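Local coordinates for Pre-mRNA-splicing factor SAD1 (Saccharomyces cerevisiae, PDB 4MSX), which promotes assembly of newly made U4 snRNA into the U4/U6 snRNP and is required for pre-mRNA splicing, although its ubiquitin-protease fold is catalytically inactive, at residues A[166-170]-A[180-184]; A[173-179]-A[236-242]. One frame throughout, in Å; residues are numbered along the deposited sequence. Where two conformers were deposited one is given.

In the fold
Both contacts involve one small unit, the two-stranded antiparallel hairpin of strands 170-172 and 178-180. Contact 1 (166-170 with 180-184) ties the chain entering the hairpin to the chain leaving it, while contact 2 (173-179 with 236-242) docks its turn and the start of its second strand on the loop after helix 222-234. Their centres lie about 11 Å apart, and their segments alternate along the chain. They meet directly: I184 packs near L239, and Q170 OE1 lies 3.2 Å from T178 OG1, a weak hydrogen bond. Both lie away from the zinc site of C94, C97, H113 and H119.

Contact 1 (A[166-170]-A[180-184]); sequences DFPRQ and LNGFI
N181 grips the backbone of R169 with a pair of hydrogen bonds, donating from its main-chain N and accepting at its side-chain oxygen. R169 N donates a hydrogen bond to N181 OD1 at 2.8 Å, the donor lying almost in line with the amide C=O (176°), and N181 N returns a bond to R169 O at 3.2 Å. The amide reaches back because CG sits between the backbone N and the carbonyl carbon (chi1 72°). Its other end is used as well: ND2 donates to the carbonyl of W235 and stands 3.3 Å above the plane of the F167 ring, over its centre, with ring and amide steeply inclined to each other. P168, after a cis peptide bond, turns its ring to apolar neighbours, CB 3.8 Å from L180 CD1 and CG 3.7 Å from F183 CE1. The L180-F183 type II turn is closed by F183 N to L180 O, and G182 suits its positive phi. An aspartate in place of N181 would probably leave the W235 carbonyl without its donor and set a carboxylate oxygen over the F167 ring. Asparagine thus joins three pieces of chain because one amide both accepts and donates.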
loop_
_atom_site.group_PDB
_atom_site.type_symbol
_atom_site.label_atom_id
_atom_site.label_comp_id
_atom_site.label_asym_id
_atom_site.label_seq_id
_atom_site.Cartn_x
_atom_site.Cartn_y
_atom_site.Cartn_z
ATOM N N ASP A 166 17.755 -3.255 9.942
ATOM C CA ASP A 166 17.111 -3.171 11.240
ATOM C C ASP A 166 15.616 -2.801 11.118
ATOM O O ASP A 166 15.029 -2.289 12.069
ATOM C CB ASP A 166 17.793 -2.114 12.112
ATOM C CG ASP A 166 17.379 -2.218 13.590
ATOM O OD1 ASP A 166 16.941 -3.315 14.025
ATOM O OD2 ASP A 166 17.489 -1.206 14.317
ATOM N N PHE A 167 15.003 -3.046 9.965
ATOM C CA PHE A 167 13.542 -2.774 9.828
ATOM C C PHE A 167 12.810 -4.116 9.938
ATOM O O PHE A 167 13.318 -5.113 9.437
ATOM C CB PHE A 167 13.223 -2.195 8.443
ATOM C CG PHE A 167 13.603 -0.759 8.253
ATOM C CD1 PHE A 167 14.161 -0.016 9.274
ATOM C CD2 PHE A 167 13.354 -0.148 7.037
ATOM C CE1 PHE A 167 14.513 1.313 9.081
ATOM C CE2 PHE A 167 13.703 1.156 6.816
ATOM C CZ PHE A 167 14.275 1.909 7.840
ATOM N N PRO A 168 11.604 -4.151 10.538
ATOM C CA PRO A 168 10.936 -3.006 11.173
ATOM C C PRO A 168 11.406 -2.856 12.625
ATOM O O PRO A 168 11.849 -3.839 13.219
ATOM C CB PRO A 168 9.452 -3.407 11.158
ATOM C CG PRO A 168 9.468 -4.961 11.233
ATOM C CD PRO A 168 10.753 -5.360 10.481
ATOM N N ARG A 169 11.288 -1.660 13.194
ATOM C CA ARG A 169 11.616 -1.440 14.607
ATOM C C ARG A 169 10.632 -0.462 15.232
ATOM O O ARG A 169 9.956 0.286 14.504
ATOM C CB ARG A 169 13.042 -0.924 14.739
ATOM C CG ARG A 169 13.279 0.432 14.101
ATOM C CD ARG A 169 14.401 1.185 14.875
ATOM N NE ARG A 169 14.727 2.493 14.282
ATOM C CZ ARG A 169 15.320 2.581 13.108
ATOM N NH1 ARG A 169 15.612 1.455 12.469
ATOM N NH2 ARG A 169 15.616 3.748 12.586
ATOM N N GLN A 170 10.539 -0.440 16.558
ATOM C CA GLN A 170 9.618 0.494 17.214
ATOM C C GLN A 170 10.152 1.942 17.137
ATOM O O GLN A 170 11.316 2.212 17.395
ATOM C CB GLN A 170 9.307 0.080 18.666
ATOM C CG GLN A 170 8.557 -1.270 18.779
ATOM C CD GLN A 170 7.043 -1.214 18.445
ATOM O OE1 GLN A 170 6.412 -0.144 18.419
ATOM N NE2 GLN A 170 6.448 -2.397 18.236
ATOM N N LEU A 180 5.366 0.707 14.805
ATOM C CA LEU A 180 6.361 -0.159 14.200
ATOM C C LEU A 180 6.503 0.295 12.751
ATOM O O LEU A 180 5.500 0.274 12.019
ATOM C CB LEU A 180 5.837 -1.636 14.302
ATOM C CG LEU A 180 6.713 -2.769 13.788
ATOM C CD1 LEU A 180 7.994 -2.848 14.620
ATOM C CD2 LEU A 180 5.949 -4.146 13.843
ATOM N N ASN A 181 7.698 0.687 12.300
ATOM C CA ASN A 181 7.783 1.362 10.999
ATOM C C ASN A 181 7.440 0.348 9.887
ATOM O O ASN A 181 7.739 -0.838 10.025
ATOM C CB ASN A 181 9.115 2.082 10.738
ATOM C CG ASN A 181 10.308 1.132 10.472
ATOM O OD1 ASN A 181 10.593 0.234 11.266
ATOM N ND2 ASN A 181 10.972 1.312 9.344
ATOM N N GLY A 182 6.745 0.817 8.852
ATOM C CA GLY A 182 6.191 -0.055 7.805
ATOM C C GLY A 182 4.805 -0.568 8.158
ATOM O O GLY A 182 4.042 -0.925 7.257
ATOM N N PHE A 183 4.470 -0.621 9.437
ATOM C CA PHE A 183 3.191 -1.216 9.870
ATOM C C PHE A 183 2.248 -0.120 10.383
ATOM O O PHE A 183 1.852 -0.118 11.556
ATOM C CB PHE A 183 3.442 -2.286 10.962
ATOM C CG PHE A 183 4.150 -3.488 10.436
ATOM C CD1 PHE A 183 5.527 -3.435 10.144
ATOM C CD2 PHE A 183 3.456 -4.664 10.207
ATOM C CE1 PHE A 183 6.203 -4.521 9.639
ATOM C CE2 PHE A 183 4.085 -5.760 9.718
ATOM C CZ PHE A 183 5.507 -5.692 9.417
ATOM N N ILE A 184 1.937 0.848 9.527
ATOM C CA ILE A 184 1.166 2.005 9.946
ATOM C C ILE A 184 -0.128 2.094 9.130
ATOM O O ILE A 184 -0.241 1.473 8.074
ATOM C CB ILE A 184 1.952 3.317 9.763
ATOM C CG1 ILE A 184 2.340 3.507 8.298
ATOM C CG2 ILE A 184 3.215 3.332 10.639
ATOM C CD1 ILE A 184 3.027 4.811 8.039
#

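Contact 2 (A[173-179]-A[236-242]); sequences DLSNRTY and SPKLFKH
This is a loop-to-hairpin contact of mixed polar and apolar character: the turn and second strand of the 170-180 hairpin dock on the loop between helix 222-234 and strand 243-244. Y179 anchors one end. Its hydroxyl donates a hydrogen bond to S236 O at 3.0 Å, near the plane of the ring, and accepts from L239 N at 3.1 Å, so a single oxygen holds both sides of the loop's bend. L239 crosses the tyrosine at a slant, CD1 4.0 Å from Y179 CE2. At the other end D173 organises its own turn. With CG between the backbone N and the carbonyl carbon (chi1 70°), the carboxylate folds back: OD1 accepts R177 N just past the turn and, weakly, S175 N within it, and OD2 takes R177 NE at 2.9 Å through its syn lone pair, forming a salt bridge, while H242 N adds only a weak bond to OD2. Arginine suits this place because its long chain also lies against a ring: CD stands over a face of H242, 4.2 Å from the centroid, and the guanidinium is inclined by 33° to that ring. Next to D173, L174 N donates to F240 O at 2.9 Å from above the carbonyl plane. The same carbonyl accepts from a water that also accepts from R177 NH2 and bonds to S175 OG. L174 CD1 makes an off-centre CH-pi contact with the F240 ring; F240 also touches S150 and A154 of helix 146-155. K241 turns its amine to a salt bridge with D75. D173 N to R177 O, N176 N to D173 O and the positive phi of N176 fit a type I turn with a G1-type bulge, a hairpin turn that docks on the USP-domain loop through Y179, D173 with R177, and L174.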
loop_
_atom_site.group_PDB
_atom_site.type_symbol
_atom_site.label_atom_id
_atom_site.label_comp_id
_atom_site.label_asym_id
_atom_site.label_seq_id
_atom_site.Cartn_x
_atom_site.Cartn_y
_atom_site.Cartn_z
ATOM N N ASP A 173 6.588 9.016 17.000
ATOM C CA ASP A 173 6.318 10.180 16.183
ATOM C C ASP A 173 6.529 11.437 17.064
ATOM O O ASP A 173 6.966 11.323 18.208
ATOM C CB ASP A 173 4.930 10.134 15.513
ATOM C CG ASP A 173 3.763 10.309 16.489
ATOM O OD1 ASP A 173 3.991 10.535 17.693
ATOM O OD2 ASP A 173 2.585 10.232 16.024
ATOM N N LEU A 174 6.214 12.618 16.551
ATOM C CA LEU A 174 6.518 13.854 17.307
ATOM C C LEU A 174 5.667 14.008 18.564
ATOM O O LEU A 174 6.031 14.747 19.479
ATOM C CB LEU A 174 6.297 15.078 16.440
ATOM C CG LEU A 174 7.331 15.354 15.385
ATOM C CD1 LEU A 174 6.905 16.650 14.716
ATOM C CD2 LEU A 174 8.714 15.472 15.996
ATOM N N SER A 175 4.532 13.329 18.608
ATOM C CA SER A 175 3.704 13.337 19.797
ATOM C C SER A 175 4.083 12.207 20.734
ATOM O O SER A 175 3.335 11.904 21.658
ATOM C CB SER A 175 2.245 13.159 19.421
ATOM O OG SER A 175 1.813 14.218 18.599
ATOM N N ASN A 176 5.221 11.573 20.475
ATOM C CA ASN A 176 5.624 10.372 21.208
ATOM C C ASN A 176 4.626 9.204 21.171
ATOM O O ASN A 176 4.616 8.390 22.080
ATOM C CB ASN A 176 5.958 10.728 22.656
ATOM C CG ASN A 176 7.280 11.468 22.767
ATOM O OD1 ASN A 176 8.311 10.984 22.283
ATOM N ND2 ASN A 176 7.255 12.660 23.366
ATOM N N ARG A 177 3.787 9.113 20.138
ATOM C CA ARG A 177 3.029 7.877 19.914
ATOM C C ARG A 177 3.953 6.837 19.245
ATOM O O ARG A 177 4.626 7.150 18.260
ATOM C CB ARG A 177 1.805 8.152 19.064
ATOM C CG ARG A 177 0.805 9.080 19.746
ATOM C CD ARG A 177 -0.300 9.512 18.785
ATOM N NE ARG A 177 0.224 10.418 17.766
ATOM C CZ ARG A 177 -0.525 11.116 16.913
ATOM N NH1 ARG A 177 -1.855 11.012 16.933
ATOM N NH2 ARG A 177 0.060 11.915 16.027
ATOM N N THR A 178 4.040 5.618 19.793
ATOM C CA THR A 178 4.995 4.640 19.246
ATOM C C THR A 178 4.345 3.938 18.046
ATOM O O THR A 178 3.118 3.871 17.974
ATOM C CB THR A 178 5.440 3.601 20.327
ATOM O OG1 THR A 178 6.519 2.779 19.827
ATOM C CG2 THR A 178 4.264 2.740 20.728
ATOM N N TYR A 179 5.153 3.437 17.101
ATOM C CA TYR A 179 4.600 2.679 15.981
ATOM C C TYR A 179 5.718 1.794 15.500
ATOM O O TYR A 179 6.891 2.064 15.792
ATOM C CB TYR A 179 4.106 3.580 14.838
ATOM C CG TYR A 179 5.203 4.404 14.168
ATOM C CD1 TYR A 179 5.626 5.612 14.716
ATOM C CD2 TYR A 179 5.808 3.973 12.971
ATOM C CE1 TYR A 179 6.613 6.386 14.082
ATOM C CE2 TYR A 179 6.800 4.724 12.346
ATOM C CZ TYR A 179 7.181 5.942 12.903
ATOM O OH TYR A 179 8.165 6.664 12.302
ATOM N N SER A 236 8.865 4.974 6.701
ATOM C CA SER A 236 9.685 5.959 7.384
ATOM C C SER A 236 9.763 5.696 8.877
ATOM O O SER A 236 8.731 5.540 9.546
ATOM C CB SER A 236 9.141 7.388 7.152
ATOM O OG SER A 236 9.787 8.231 8.091
ATOM N N PRO A 237 10.989 5.636 9.427
ATOM C CA PRO A 237 11.136 5.484 10.885
ATOM C C PRO A 237 11.133 6.844 11.637
ATOM O O PRO A 237 11.374 6.856 12.842
ATOM C CB PRO A 237 12.540 4.817 11.038
ATOM C CG PRO A 237 13.341 5.407 9.919
ATOM C CD PRO A 237 12.287 5.622 8.734
ATOM N N LYS A 238 10.873 7.944 10.935
ATOM C CA LYS A 238 10.869 9.283 11.563
ATOM C C LYS A 238 9.609 10.126 11.243
ATOM O O LYS A 238 9.673 11.357 11.115
ATOM C CB LYS A 238 12.117 10.042 11.074
ATOM C CG LYS A 238 13.415 9.443 11.627
ATOM C CD LYS A 238 14.645 9.668 10.699
ATOM C CE LYS A 238 14.864 11.082 10.231
ATOM N NZ LYS A 238 16.255 11.289 9.645
ATOM N N LEU A 239 8.469 9.469 11.086
ATOM C CA LEU A 239 7.235 10.189 10.750
ATOM C C LEU A 239 6.905 11.248 11.804
ATOM O O LEU A 239 7.025 10.989 12.984
ATOM C CB LEU A 239 6.066 9.181 10.723
ATOM C CG LEU A 239 6.114 8.186 9.553
ATOM C CD1 LEU A 239 4.995 7.122 9.705
ATOM C CD2 LEU A 239 5.960 8.940 8.228
ATOM N N PHE A 240 6.367 12.396 11.391
ATOM C CA PHE A 240 5.915 13.374 12.383
ATOM C C PHE A 240 4.665 12.904 13.092
ATOM O O PHE A 240 4.507 13.120 14.288
ATOM C CB PHE A 240 5.701 14.729 11.706
ATOM C CG PHE A 240 7.008 15.406 11.292
ATOM C CD1 PHE A 240 8.243 14.860 11.643
ATOM C CD2 PHE A 240 6.985 16.591 10.537
ATOM C CE1 PHE A 240 9.456 15.477 11.251
ATOM C CE2 PHE A 240 8.184 17.218 10.140
ATOM C CZ PHE A 240 9.414 16.675 10.491
ATOM N N LYS A 241 3.778 12.238 12.351
ATOM C CA LYS A 241 2.642 11.580 12.972
ATOM C C LYS A 241 2.532 10.161 12.397
ATOM O O LYS A 241 2.809 9.939 11.224
ATOM C CB LYS A 241 1.339 12.352 12.737
ATOM C CG LYS A 241 1.026 12.602 11.286
ATOM C CD LYS A 241 -0.117 13.665 11.169
ATOM C CE LYS A 241 -0.557 13.874 9.715
ATOM N NZ LYS A 241 0.580 14.339 8.833
ATOM N N HIS A 242 2.095 9.235 13.228
ATOM C CA HIS A 242 2.260 7.830 12.920
ATOM C C HIS A 242 1.183 7.252 11.949
ATOM O O HIS A 242 0.793 6.089 12.078
ATOM C CB HIS A 242 2.286 7.014 14.228
ATOM C CG HIS A 242 0.968 6.977 14.928
ATOM N ND1 HIS A 242 0.045 7.998 14.822
ATOM C CD2 HIS A 242 0.397 6.037 15.717
ATOM C CE1 HIS A 242 -1.030 7.696 15.530
ATOM N NE2 HIS A 242 -0.841 6.509 16.079
HETATM O O HOH W 1 2.319 13.601 15.900
#